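Local coordinates for activator of Hsp90 ATPase homologue 1/2-like C-terminal domain-containing protein (Mycobacterium smegmatis, PDB 3UID) that probably acts as a type II toxin linked to the hypoxic response and adopts the SRPBCC (Bet v 1-like) fold of the AHA1 family, at residues A23-I28 with D84-F89; W29-D34 with N153-L158; K40-P45 with G76-T81; T104-S109 with L136-D141. All blocks are in the same frame, centred on the assembly; numbering follows the deposited sequence. Where two conformers were deposited one is given.

Interaction 1 of 4, residues A23-I28 with D84-F89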
loop_
_atom_site.group_PDB
_atom_site.type_symbol
_atom_site.label_atom_id
_atom_site.label_comp_id
_atom_site.label_asym_id
_atom_site.label_seq_id
_atom_site.Cartn_x
_atom_site.Cartn_y
_atom_site.Cartn_z
ATOM N N ALA A 23 9.115 9.934 -11.612
ATOM C CA ALA A 23 8.876 9.048 -12.735
ATOM C C ALA A 23 7.441 9.259 -13.186
ATOM O O ALA A 23 6.608 9.766 -12.423
ATOM C CB ALA A 23 9.112 7.581 -12.322
ATOM N N PRO A 24 7.136 8.879 -14.428
ATOM C CA PRO A 24 5.796 9.096 -14.983
ATOM C C PRO A 24 4.733 8.233 -14.318
ATOM O O PRO A 24 5.052 7.188 -13.740
ATOM C CB PRO A 24 5.959 8.698 -16.458
ATOM C CG PRO A 24 7.414 8.854 -16.742
ATOM C CD PRO A 24 8.115 8.503 -15.462
ATOM N N VAL A 25 3.482 8.672 -14.409
ATOM C CA VAL A 25 2.368 7.919 -13.855
ATOM C C VAL A 25 2.349 6.486 -14.383
ATOM O O VAL A 25 2.081 5.554 -13.622
ATOM C CB VAL A 25 1.036 8.594 -14.163
ATOM C CG1 VAL A 25 -0.094 7.624 -13.937
ATOM C CG2 VAL A 25 0.868 9.839 -13.283
ATOM N N THR A 26 2.624 6.316 -15.674
ATOM C CA THR A 26 2.625 4.977 -16.269
ATOM C C THR A 26 3.637 4.061 -15.596
ATOM O O THR A 26 3.372 2.871 -15.405
ATOM C CB THR A 26 2.871 5.006 -17.784
ATOM O OG1 THR A 26 4.056 5.759 -18.075
ATOM C CG2 THR A 26 1.691 5.657 -18.479
ATOM N N ARG A 27 4.787 4.613 -15.223
ATOM C CA ARG A 27 5.807 3.834 -14.500
ATOM C C ARG A 27 5.359 3.411 -13.094
ATOM O O ARG A 27 5.523 2.254 -12.703
ATOM C CB ARG A 27 7.123 4.611 -14.386
ATOM C CG ARG A 27 8.132 3.909 -13.440
ATOM C CD ARG A 27 8.629 2.646 -14.101
ATOM N NE ARG A 27 9.493 1.831 -13.234
ATOM C CZ ARG A 27 9.067 0.792 -12.517
ATOM N NH1 ARG A 27 7.788 0.443 -12.537
ATOM N NH2 ARG A 27 9.918 0.099 -11.776
ATOM N N ILE A 28 4.813 4.350 -12.322
ATOM C CA ILE A 28 4.346 4.055 -10.979
ATOM C C ILE A 28 3.225 3.017 -11.001
ATOM O O ILE A 28 3.164 2.143 -10.146
ATOM C CB ILE A 28 3.917 5.339 -10.244
ATOM C CG1 ILE A 28 5.066 6.353 -10.251
ATOM C CG2 ILE A 28 3.515 5.023 -8.815
ATOM C CD1 ILE A 28 6.327 5.877 -9.530
ATOM N N ASP A 84 -8.616 1.607 -12.811
ATOM C CA ASP A 84 -8.667 2.648 -13.825
ATOM C C ASP A 84 -7.229 3.003 -14.208
ATOM O O ASP A 84 -6.676 4.009 -13.782
ATOM C CB ASP A 84 -9.436 3.859 -13.275
ATOM C CG ASP A 84 -9.374 5.071 -14.188
ATOM O OD1 ASP A 84 -9.222 4.907 -15.416
ATOM O OD2 ASP A 84 -9.484 6.197 -13.660
ATOM N N GLU A 85 -6.610 2.136 -15.005
ATOM C CA GLU A 85 -5.213 2.318 -15.390
ATOM C C GLU A 85 -5.036 3.571 -16.260
ATOM O O GLU A 85 -5.831 3.820 -17.168
ATOM C CB GLU A 85 -4.718 1.085 -16.163
ATOM C CG GLU A 85 -3.280 1.211 -16.639
ATOM C CD GLU A 85 -2.823 0.010 -17.458
ATOM O OE1 GLU A 85 -3.530 -1.018 -17.451
ATOM O OE2 GLU A 85 -1.754 0.093 -18.099
ATOM N N PRO A 86 -3.984 4.365 -15.996
ATOM C CA PRO A 86 -2.979 4.217 -14.940
ATOM C C PRO A 86 -3.229 5.176 -13.782
ATOM O O PRO A 86 -2.297 5.446 -13.024
ATOM C CB PRO A 86 -1.711 4.673 -15.649
ATOM C CG PRO A 86 -2.198 5.810 -16.502
ATOM C CD PRO A 86 -3.570 5.373 -16.992
ATOM N N HIS A 87 -4.447 5.687 -13.630
ATOM C CA HIS A 87 -4.664 6.743 -12.643
ATOM C C HIS A 87 -5.129 6.286 -11.269
ATOM O O HIS A 87 -4.873 6.968 -10.288
ATOM C CB HIS A 87 -5.599 7.822 -13.177
ATOM C CG HIS A 87 -4.957 8.714 -14.191
ATOM N ND1 HIS A 87 -5.325 8.713 -15.518
ATOM C CD2 HIS A 87 -3.959 9.624 -14.075
ATOM C CE1 HIS A 87 -4.587 9.588 -16.178
ATOM N NE2 HIS A 87 -3.753 10.156 -15.326
ATOM N N SER A 88 -5.796 5.143 -11.175
ATOM C CA SER A 88 -6.330 4.773 -9.862
ATOM C C SER A 88 -6.748 3.318 -9.766
ATOM O O SER A 88 -7.092 2.705 -10.778
ATOM C CB SER A 88 -7.551 5.656 -9.553
ATOM O OG SER A 88 -7.965 5.534 -8.202
ATOM N N PHE A 89 -6.675 2.761 -8.555
ATOM C CA PHE A 89 -7.368 1.516 -8.238
ATOM C C PHE A 89 -7.902 1.566 -6.816
ATOM O O PHE A 89 -7.438 2.367 -6.000
ATOM C CB PHE A 89 -6.548 0.242 -8.563
ATOM C CG PHE A 89 -5.320 0.031 -7.706
ATOM C CD1 PHE A 89 -5.382 -0.766 -6.570
ATOM C CD2 PHE A 89 -4.103 0.601 -8.055
ATOM C CE1 PHE A 89 -4.246 -0.991 -5.782
ATOM C CE2 PHE A 89 -2.961 0.377 -7.272
ATOM C CZ PHE A 89 -3.040 -0.422 -6.131
#
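Val25 and Pro86 make an apolar contact between the first turn of helix 25-33 and the tight turn that joins strands 73-84 and 88-96, at one end of two inner strands of the sheet. One branch of the valine does the work. With CG1 anti to the backbone N (chi1 164°), that methyl reaches Pro86, and the two side chains cross at about a right angle. Val25 CG1 sits 3.8 Å from Pro86 CB and closer still to the main chain, 3.2 Å from Pro86 O. That carbonyl is buried by the contact; the valine methyl packs against it, and it has no polar partner in the model. A cis peptide bond precedes Pro86 and takes part in the sharp reversal of the turn, which a classic beta bulge closes: His87 and Ser88 both face Asp84, and Asp84 O accepts from both of their backbone nitrogens. At the margin, the His87 ring meets Val25 CG1 obliquely at its CD2. His87 NE2 is held by Glu117. Beyond the contact, Val25 also packs on Phe115 and Glu117 of strand 109-118 and on Thr122 of strand 121-129, while Trp29, a turn further along helix 25-33, lies against Glu85 and Pro86.

Interaction 2 of 4, residues W29-D34 with N153-L158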
loop_
_atom_site.group_PDB
_atom_site.type_symbol
_atom_site.label_atom_id
_atom_site.label_comp_id
_atom_site.label_asym_id
_atom_site.label_seq_id
_atom_site.Cartn_x
_atom_site.Cartn_y
_atom_site.Cartn_z
ATOM N N TRP A 29 2.345 3.098 -11.996
ATOM C CA TRP A 29 1.275 2.122 -12.114
ATOM C C TRP A 29 1.836 0.695 -12.115
ATOM O O TRP A 29 1.269 -0.202 -11.494
ATOM C CB TRP A 29 0.456 2.356 -13.387
ATOM C CG TRP A 29 -0.649 1.360 -13.534
ATOM C CD1 TRP A 29 -0.627 0.200 -14.262
ATOM C CD2 TRP A 29 -1.926 1.407 -12.899
ATOM N NE1 TRP A 29 -1.825 -0.458 -14.143
ATOM C CE2 TRP A 29 -2.639 0.257 -13.305
ATOM C CE3 TRP A 29 -2.548 2.318 -12.041
ATOM C CZ2 TRP A 29 -3.936 -0.000 -12.878
ATOM C CZ3 TRP A 29 -3.836 2.051 -11.611
ATOM C CH2 TRP A 29 -4.516 0.909 -12.033
ATOM N N GLN A 30 2.944 0.499 -12.818
ATOM C CA GLN A 30 3.534 -0.830 -12.965
ATOM C C GLN A 30 4.134 -1.397 -11.681
ATOM O O GLN A 30 4.315 -2.621 -11.564
ATOM C CB GLN A 30 4.573 -0.833 -14.093
ATOM C CG GLN A 30 3.978 -0.597 -15.465
ATOM C CD GLN A 30 2.948 -1.651 -15.869
ATOM O OE1 GLN A 30 3.036 -2.811 -15.451
ATOM N NE2 GLN A 30 1.977 -1.252 -16.668
ATOM N N ILE A 31 4.451 -0.525 -10.727
ATOM C CA ILE A 31 4.857 -0.967 -9.392
ATOM C C ILE A 31 3.764 -1.854 -8.778
ATOM O O ILE A 31 4.056 -2.877 -8.141
ATOM C CB ILE A 31 5.131 0.230 -8.449
ATOM C CG1 ILE A 31 6.316 1.086 -8.940
ATOM C CG2 ILE A 31 5.345 -0.242 -7.001
ATOM C CD1 ILE A 31 7.660 0.434 -8.756
ATOM N N TYR A 32 2.506 -1.451 -8.965
ATOM C CA TYR A 32 1.360 -2.155 -8.394
ATOM C C TYR A 32 0.810 -3.238 -9.315
ATOM O O TYR A 32 0.254 -4.226 -8.844
ATOM C CB TYR A 32 0.271 -1.143 -8.007
ATOM C CG TYR A 32 0.822 -0.188 -6.987
ATOM C CD1 TYR A 32 0.847 -0.524 -5.643
ATOM C CD2 TYR A 32 1.394 1.019 -7.378
ATOM C CE1 TYR A 32 1.410 0.332 -4.702
ATOM C CE2 TYR A 32 1.955 1.886 -6.446
ATOM C CZ TYR A 32 1.951 1.537 -5.112
ATOM O OH TYR A 32 2.512 2.382 -4.189
ATOM N N ALA A 33 0.988 -3.052 -10.619
ATOM C CA ALA A 33 0.452 -3.981 -11.605
ATOM C C ALA A 33 1.313 -5.224 -11.771
ATOM O O ALA A 33 0.819 -6.277 -12.175
ATOM C CB ALA A 33 0.276 -3.271 -12.946
ATOM N N ASP A 34 2.605 -5.102 -11.475
ATOM C CA ASP A 34 3.532 -6.234 -11.587
ATOM C C ASP A 34 3.837 -6.751 -10.191
ATOM O O ASP A 34 4.460 -6.040 -9.387
ATOM C CB ASP A 34 4.825 -5.778 -12.259
ATOM C CG ASP A 34 5.849 -6.893 -12.398
ATOM O OD1 ASP A 34 5.650 -7.997 -11.839
ATOM O OD2 ASP A 34 6.870 -6.644 -13.070
ATOM N N ASN A 153 9.743 4.846 -0.006
ATOM C CA ASN A 153 11.179 5.014 -0.170
ATOM C C ASN A 153 11.787 3.950 -1.070
ATOM O O ASN A 153 12.705 4.243 -1.826
ATOM C CB ASN A 153 11.886 5.058 1.179
ATOM C CG ASN A 153 11.483 6.270 1.987
ATOM O OD1 ASN A 153 11.131 7.316 1.424
ATOM N ND2 ASN A 153 11.518 6.138 3.309
ATOM N N GLN A 154 11.268 2.726 -1.006
ATOM C CA GLN A 154 11.764 1.683 -1.909
ATOM C C GLN A 154 11.408 1.995 -3.354
ATOM O O GLN A 154 12.204 1.745 -4.258
ATOM C CB GLN A 154 11.277 0.283 -1.508
ATOM C CG GLN A 154 11.915 -0.239 -0.201
ATOM C CD GLN A 154 13.430 -0.251 -0.263
ATOM O OE1 GLN A 154 14.020 -0.786 -1.200
ATOM N NE2 GLN A 154 14.066 0.365 0.725
ATOM N N ILE A 155 10.215 2.538 -3.576
ATOM C CA ILE A 155 9.837 2.968 -4.922
ATOM C C ILE A 155 10.815 4.032 -5.409
ATOM O O ILE A 155 11.320 3.921 -6.520
ATOM C CB ILE A 155 8.386 3.489 -4.987
ATOM C CG1 ILE A 155 7.406 2.334 -4.783
ATOM C CG2 ILE A 155 8.117 4.173 -6.335
ATOM C CD1 ILE A 155 5.976 2.808 -4.505
ATOM N N ASP A 156 11.110 5.033 -4.578
ATOM C CA ASP A 156 12.117 6.038 -4.944
ATOM C C ASP A 156 13.399 5.367 -5.454
ATOM O O ASP A 156 13.957 5.764 -6.481
ATOM C CB ASP A 156 12.500 6.938 -3.757
ATOM C CG ASP A 156 11.404 7.911 -3.352
ATOM O OD1 ASP A 156 11.386 8.293 -2.162
ATOM O OD2 ASP A 156 10.601 8.319 -4.204
ATOM N N ALA A 157 13.876 4.366 -4.717
ATOM C CA ALA A 157 15.157 3.741 -5.044
ATOM C C ALA A 157 15.133 3.059 -6.402
ATOM O O ALA A 157 16.147 3.034 -7.101
ATOM C CB ALA A 157 15.553 2.752 -3.966
ATOM N N LEU A 158 13.977 2.513 -6.777
ATOM C CA LEU A 158 13.836 1.818 -8.047
ATOM C C LEU A 158 13.882 2.760 -9.240
ATOM O O LEU A 158 14.156 2.328 -10.355
ATOM C CB LEU A 158 12.508 1.059 -8.128
ATOM C CG LEU A 158 12.246 -0.097 -7.168
ATOM C CD1 LEU A 158 10.987 -0.803 -7.605
ATOM C CD2 LEU A 158 13.410 -1.074 -7.127
#
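With CG2 anti to the backbone N and CG1 beside it (chi1 -64°), Ile31 sends its two branches to different residues of helix 144-158. The methyl CG2 meets Ile155, lying 4.0 Å from Ile155 CG1 and equally far from its CD1. The longer branch runs to Leu158 instead, and Ile31 CD1 comes within 3.7 Å of Leu158 CD1. Ile155 answers with an extended outer chain (chi2 166°), which carries its CD1 past Ile31 to the phenol end of Tyr32, where Ile155 CD1 and Tyr32 OH are 3.5 Å apart. These last two side chains cross at about a right angle, the methyl approaching the ring obliquely. Ile31 CG2 also lies 4.0 Å above one face of the neighbouring Tyr32 ring, offset toward its rim, so this methyl is shared between the tyrosine and Ile155. The Tyr32 hydroxyl is not left to the hydrocarbon alone, since it hydrogen-bonds to Tyr126 OH on strand 121-129. Between the short segments the helix axes approach to 11.9 Å at 115°, a wide separation bridged by side chains. Val41 of helix 35-42 packs on Ile155 and Leu158, and Phe21 of strand 14-21 touches Ile155. This buried packing belongs to the Bet v 1-like fold, in which the two short helices after the second strand, here 25-33 and 35-42, cradle the C-terminal part of the long helix.

Interaction 3 of 4, residues K40-P45 with G76-T81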
loop_
_atom_site.group_PDB
_atom_site.type_symbol
_atom_site.label_atom_id
_atom_site.label_comp_id
_atom_site.label_asym_id
_atom_site.label_seq_id
_atom_site.Cartn_x
_atom_site.Cartn_y
_atom_site.Cartn_z
ATOM N N LYS A 40 8.934 -6.263 -4.325
ATOM C CA LYS A 40 10.227 -5.618 -4.146
ATOM C C LYS A 40 10.117 -4.403 -3.224
ATOM O O LYS A 40 10.888 -4.256 -2.275
ATOM C CB LYS A 40 10.801 -5.214 -5.510
ATOM C CG LYS A 40 12.103 -4.424 -5.431
ATOM C CD LYS A 40 13.269 -5.272 -4.878
ATOM C CE LYS A 40 14.585 -4.494 -4.979
ATOM N NZ LYS A 40 15.745 -5.324 -4.540
ATOM N N VAL A 41 9.166 -3.522 -3.510
ATOM C CA VAL A 41 9.060 -2.290 -2.735
ATOM C C VAL A 41 8.512 -2.529 -1.324
ATOM O O VAL A 41 8.809 -1.775 -0.387
ATOM C CB VAL A 41 8.276 -1.189 -3.487
ATOM C CG1 VAL A 41 9.001 -0.866 -4.809
ATOM C CG2 VAL A 41 6.828 -1.600 -3.747
ATOM N N TRP A 42 7.734 -3.592 -1.179
ATOM C CA TRP A 42 7.200 -3.987 0.125
ATOM C C TRP A 42 8.217 -4.753 0.969
ATOM O O TRP A 42 8.035 -4.897 2.185
ATOM C CB TRP A 42 5.962 -4.866 -0.056
ATOM C CG TRP A 42 4.706 -4.141 -0.354
ATOM C CD1 TRP A 42 4.520 -2.787 -0.387
ATOM C CD2 TRP A 42 3.440 -4.728 -0.660
ATOM N NE1 TRP A 42 3.211 -2.498 -0.690
ATOM C CE2 TRP A 42 2.526 -3.672 -0.861
ATOM C CE3 TRP A 42 2.983 -6.043 -0.766
ATOM C CZ2 TRP A 42 1.184 -3.893 -1.174
ATOM C CZ3 TRP A 42 1.637 -6.257 -1.082
ATOM C CH2 TRP A 42 0.762 -5.190 -1.273
ATOM N N GLY A 43 9.271 -5.250 0.321
ATOM C CA GLY A 43 10.256 -6.110 0.969
ATOM C C GLY A 43 11.709 -5.700 0.778
ATOM O O GLY A 43 12.462 -6.369 0.057
ATOM N N PRO A 44 12.130 -4.625 1.458
ATOM C CA PRO A 44 13.566 -4.332 1.556
ATOM C C PRO A 44 14.266 -5.485 2.302
ATOM O O PRO A 44 13.592 -6.332 2.900
ATOM C CB PRO A 44 13.599 -3.037 2.369
ATOM C CG PRO A 44 12.354 -3.067 3.181
ATOM C CD PRO A 44 11.330 -3.829 2.404
ATOM N N PRO A 45 15.603 -5.548 2.246
ATOM C CA PRO A 45 16.331 -6.703 2.790
ATOM C C PRO A 45 15.968 -7.038 4.240
ATOM O O PRO A 45 15.844 -8.223 4.577
ATOM C CB PRO A 45 17.792 -6.258 2.701
ATOM C CG PRO A 45 17.812 -5.298 1.559
ATOM C CD PRO A 45 16.518 -4.548 1.668
ATOM N N GLY A 76 -2.007 -10.397 4.700
ATOM C CA GLY A 76 -3.102 -9.512 4.374
ATOM C C GLY A 76 -3.607 -9.831 2.991
ATOM O O GLY A 76 -2.995 -10.612 2.249
ATOM N N TYR A 77 -4.746 -9.250 2.645
ATOM C CA TYR A 77 -5.298 -9.452 1.320
ATOM C C TYR A 77 -6.035 -8.210 0.868
ATOM O O TYR A 77 -6.572 -7.459 1.677
ATOM C CB TYR A 77 -6.241 -10.668 1.298
ATOM C CG TYR A 77 -7.392 -10.531 2.271
ATOM C CD1 TYR A 77 -8.606 -9.999 1.866
ATOM C CD2 TYR A 77 -7.248 -10.894 3.600
ATOM C CE1 TYR A 77 -9.657 -9.850 2.760
ATOM C CE2 TYR A 77 -8.287 -10.745 4.499
ATOM C CZ TYR A 77 -9.491 -10.233 4.071
ATOM O OH TYR A 77 -10.529 -10.091 4.969
ATOM N N TRP A 78 -6.041 -8.006 -0.442
ATOM C CA TRP A 78 -6.819 -6.941 -1.053
ATOM C C TRP A 78 -7.926 -7.578 -1.889
ATOM O O TRP A 78 -7.661 -8.492 -2.677
ATOM C CB TRP A 78 -5.940 -6.111 -1.975
ATOM C CG TRP A 78 -4.853 -5.299 -1.337
ATOM C CD1 TRP A 78 -4.583 -5.147 -0.004
ATOM C CD2 TRP A 78 -3.882 -4.521 -2.030
ATOM N NE1 TRP A 78 -3.513 -4.305 0.171
ATOM C CE2 TRP A 78 -3.061 -3.910 -1.060
ATOM C CE3 TRP A 78 -3.638 -4.266 -3.384
ATOM C CZ2 TRP A 78 -1.989 -3.083 -1.404
ATOM C CZ3 TRP A 78 -2.582 -3.432 -3.723
ATOM C CH2 TRP A 78 -1.781 -2.841 -2.736
ATOM N N GLU A 79 -9.159 -7.095 -1.730
ATOM C CA GLU A 79 -10.228 -7.410 -2.679
ATOM C C GLU A 79 -10.380 -6.199 -3.580
ATOM O O GLU A 79 -10.821 -5.137 -3.134
ATOM C CB GLU A 79 -11.549 -7.720 -1.960
ATOM C CG GLU A 79 -11.466 -8.893 -0.987
ATOM C CD GLU A 79 -12.791 -9.205 -0.307
ATOM O OE1 GLU A 79 -13.823 -8.581 -0.642
ATOM O OE2 GLU A 79 -12.797 -10.094 0.571
ATOM N N ILE A 80 -9.990 -6.350 -4.844
ATOM C CA ILE A 80 -10.007 -5.234 -5.784
ATOM C C ILE A 80 -11.431 -4.894 -6.211
ATOM O O ILE A 80 -12.177 -5.764 -6.666
ATOM C CB ILE A 80 -9.143 -5.529 -7.030
ATOM C CG1 ILE A 80 -7.755 -6.024 -6.620
ATOM C CG2 ILE A 80 -9.039 -4.300 -7.916
ATOM C CD1 ILE A 80 -6.942 -5.055 -5.802
ATOM N N THR A 81 -11.807 -3.625 -6.053
ATOM C CA THR A 81 -13.153 -3.203 -6.425
ATOM C C THR A 81 -13.230 -2.345 -7.696
ATOM O O THR A 81 -14.256 -2.346 -8.382
ATOM C CB THR A 81 -13.847 -2.464 -5.272
ATOM O OG1 THR A 81 -13.080 -1.309 -4.926
ATOM C CG2 THR A 81 -13.989 -3.378 -4.053
#
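An aromatic pair spans the interior between helix 35-42 and the curved antiparallel sheet, the region where many relatives of this Bet v 1-like fold have their ligand cavity. Trp42 comes from the 40-45 segment and Trp78 from strand 73-84, and their side chains approach from opposite directions, bridging backbones whose nearest CA atoms, those of Trp42 and Gly76, are 12.4 Å apart. In each tryptophan CG lies beside the backbone N and anti to the carbonyl carbon (chi1 -80° for Trp42, -67° for Trp78) as the two indoles reach toward each other. Only the far ends of the indoles meet. The six-membered ring of Trp42 turns its edge toward the face of the corresponding ring of Trp78 in an offset edge-to-face arrangement, with centroids 5.3 Å apart and planes at 80°. The shortest approach is 3.3 Å, from Trp42 CZ2 to Trp78 CZ2, and the latter lies at the edge of the Trp42 ring, in its plane. Tyr64 of strand 61-67 makes edge-to-face contacts with both indoles, while Phe91 of strand 88-96 stacks on Trp78, so the pair belongs to a larger aromatic cluster. The contact involves carbon atoms alone, and the attraction is probably mostly dispersive, with a small electrostatic part from the C-H edge of Trp42 facing the other ring.

Interaction 4 of 4, residues T104-S109 with L136-D141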
loop_
_atom_site.group_PDB
_atom_site.type_symbol
_atom_site.label_atom_id
_atom_site.label_comp_id
_atom_site.label_asym_id
_atom_site.label_seq_id
_atom_site.Cartn_x
_atom_site.Cartn_y
_atom_site.Cartn_z
ATOM N N THR A 104 -8.096 -11.459 12.906
ATOM C CA THR A 104 -8.258 -10.386 13.891
ATOM C C THR A 104 -9.735 -10.030 14.037
ATOM O O THR A 104 -10.584 -10.540 13.301
ATOM C CB THR A 104 -7.488 -9.109 13.490
ATOM O OG1 THR A 104 -8.221 -8.388 12.494
ATOM C CG2 THR A 104 -6.093 -9.448 12.949
ATOM N N ASP A 105 -10.046 -9.146 14.979
ATOM C CA ASP A 105 -11.424 -8.706 15.142
ATOM C C ASP A 105 -11.685 -7.395 14.401
ATOM O O ASP A 105 -12.703 -6.738 14.621
ATOM C CB ASP A 105 -11.789 -8.585 16.629
ATOM C CG ASP A 105 -10.961 -7.546 17.361
ATOM O OD1 ASP A 105 -10.025 -6.973 16.761
ATOM O OD2 ASP A 105 -11.248 -7.310 18.556
ATOM N N LEU A 106 -10.773 -7.031 13.508
ATOM C CA LEU A 106 -10.883 -5.777 12.774
ATOM C C LEU A 106 -11.654 -5.956 11.474
ATOM O O LEU A 106 -11.442 -6.932 10.759
ATOM C CB LEU A 106 -9.494 -5.231 12.454
ATOM C CG LEU A 106 -8.613 -4.832 13.640
ATOM C CD1 LEU A 106 -7.196 -4.528 13.159
ATOM C CD2 LEU A 106 -9.202 -3.635 14.387
ATOM N N PRO A 107 -12.530 -4.994 11.151
ATOM C CA PRO A 107 -13.167 -5.003 9.826
ATOM C C PRO A 107 -12.171 -4.560 8.764
ATOM O O PRO A 107 -11.109 -4.024 9.103
ATOM C CB PRO A 107 -14.266 -3.952 9.962
ATOM C CG PRO A 107 -13.746 -2.998 11.015
ATOM C CD PRO A 107 -12.941 -3.843 11.972
ATOM N N VAL A 108 -12.502 -4.769 7.492
ATOM C CA VAL A 108 -11.630 -4.292 6.427
ATOM C C VAL A 108 -11.616 -2.762 6.387
ATOM O O VAL A 108 -12.523 -2.103 6.892
ATOM C CB VAL A 108 -12.064 -4.826 5.027
ATOM C CG1 VAL A 108 -12.025 -6.353 4.995
ATOM C CG2 VAL A 108 -13.456 -4.299 4.631
ATOM N N SER A 109 -10.569 -2.208 5.782
ATOM C CA SER A 109 -10.532 -0.799 5.432
ATOM C C SER A 109 -10.837 -0.706 3.943
ATOM O O SER A 109 -10.686 -1.693 3.213
ATOM C CB SER A 109 -9.146 -0.215 5.742
ATOM O OG SER A 109 -8.125 -0.891 5.013
ATOM N N LEU A 136 -9.090 2.355 13.419
ATOM C CA LEU A 136 -8.001 3.137 12.853
ATOM C C LEU A 136 -6.856 3.262 13.860
ATOM O O LEU A 136 -5.689 3.113 13.507
ATOM C CB LEU A 136 -8.509 4.519 12.432
ATOM C CG LEU A 136 -7.492 5.463 11.777
ATOM C CD1 LEU A 136 -6.570 4.684 10.850
ATOM C CD2 LEU A 136 -8.223 6.553 11.010
ATOM N N GLN A 137 -7.189 3.530 15.118
ATOM C CA GLN A 137 -6.162 3.685 16.136
ATOM C C GLN A 137 -5.349 2.404 16.272
ATOM O O GLN A 137 -4.131 2.452 16.413
ATOM C CB GLN A 137 -6.781 4.063 17.484
ATOM C CG GLN A 137 -5.748 4.417 18.538
ATOM C CD GLN A 137 -4.794 5.489 18.057
ATOM O OE1 GLN A 137 -5.210 6.587 17.684
ATOM N NE2 GLN A 137 -3.506 5.170 18.044
ATOM N N GLN A 138 -6.019 1.260 16.218
ATOM C CA GLN A 138 -5.325 -0.009 16.394
ATOM C C GLN A 138 -4.363 -0.276 15.235
ATOM O O GLN A 138 -3.268 -0.800 15.436
ATOM C CB GLN A 138 -6.312 -1.164 16.556
ATOM C CG GLN A 138 -5.632 -2.473 16.942
ATOM C CD GLN A 138 -6.612 -3.606 17.166
ATOM O OE1 GLN A 138 -7.767 -3.384 17.522
ATOM N NE2 GLN A 138 -6.153 -4.836 16.950
ATOM N N VAL A 139 -4.773 0.095 14.026
ATOM C CA VAL A 139 -3.926 -0.073 12.859
ATOM C C VAL A 139 -2.747 0.908 12.894
ATOM O O VAL A 139 -1.626 0.552 12.520
ATOM C CB VAL A 139 -4.744 0.065 11.558
ATOM C CG1 VAL A 139 -3.838 0.078 10.349
ATOM C CG2 VAL A 139 -5.757 -1.071 11.471
ATOM N N LEU A 140 -2.988 2.133 13.365
ATOM C CA LEU A 140 -1.888 3.085 13.547
ATOM C C LEU A 140 -0.862 2.525 14.531
ATOM O O LEU A 140 0.345 2.678 14.348
ATOM C CB LEU A 140 -2.397 4.453 14.022
ATOM C CG LEU A 140 -3.104 5.340 12.995
ATOM C CD1 LEU A 140 -3.886 6.454 13.694
ATOM C CD2 LEU A 140 -2.137 5.924 11.973
ATOM N N ASP A 141 -1.343 1.850 15.566
ATOM C CA ASP A 141 -0.451 1.335 16.591
ATOM C C ASP A 141 0.386 0.154 16.103
ATOM O O ASP A 141 1.447 -0.139 16.663
ATOM C CB ASP A 141 -1.243 0.962 17.842
ATOM C CG ASP A 141 -1.697 2.181 18.633
ATOM O OD1 ASP A 141 -1.226 3.301 18.334
ATOM O OD2 ASP A 141 -2.515 2.016 19.563
#
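Leu106 lays its forked end against the carboxamide of Gln138, the two side chains crossing at a slant, and one of its methyls continues to Val139. The leucine comes from the irregular connection between strands 88-96 and 109-118, and both partners belong to helix 133-141. Gln138 is stretched out: CG is anti to the backbone N (chi1 -172°) and the chain stays extended beyond it, which carries the amide well out from the helix and over the leucine, whose two methyls lie under the same face of the amide. Each methyl meets a different part of that amide. Leu106 CD2 lies 3.5 Å from Gln138 OE1 and 3.8 Å from Gln138 CD, whereas Leu106 CD1 is nearer the nitrogen, 3.9 Å from Gln138 NE2. Leu106 CD1 also meets the Val139 side chain, 4.1 Å from Val139 CG2, the methyl that lies anti to the valine carbonyl carbon. The contact is thus part aliphatic and part van der Waals packing against a polar group. Just before the leucine the loop is shaped by an ST turn: Leu106 N donates to Thr104 OG1 at 3.1 Å, with an N-H...O angle of 161°. Phe95 of strand 88-96 touches both Leu106 and Val139, and Tyr130 also packs on the valine. Here a long connection between neighbouring strands of the sheet is packed onto the short helix that precedes the C-terminal helix of this Bet v 1-like fold.

How the interactions relate
From the N terminus, helix 25-33 opens two loops in succession. Its first turn is met by residues 84-89 in interaction 1, and its second half waits until residues 153-158 for interaction 2, so these two cross along the chain. Interaction 3 starts in the next helix and closes at strand 73-84, nested inside both. Interaction 4 opens after interactions 1 and 3 have closed and lies within the span of interaction 2. Interactions 1, 2 and 3 touch one another, Phe89 packing on Tyr32 and Trp78 and Gln154 on Val41, and tie the N-terminal helices to the sheet and C-terminal helix. Interaction 4 joins the 104-109 loop to helix 133-141 and touches interaction 3, where Tyr77 packs on Val108.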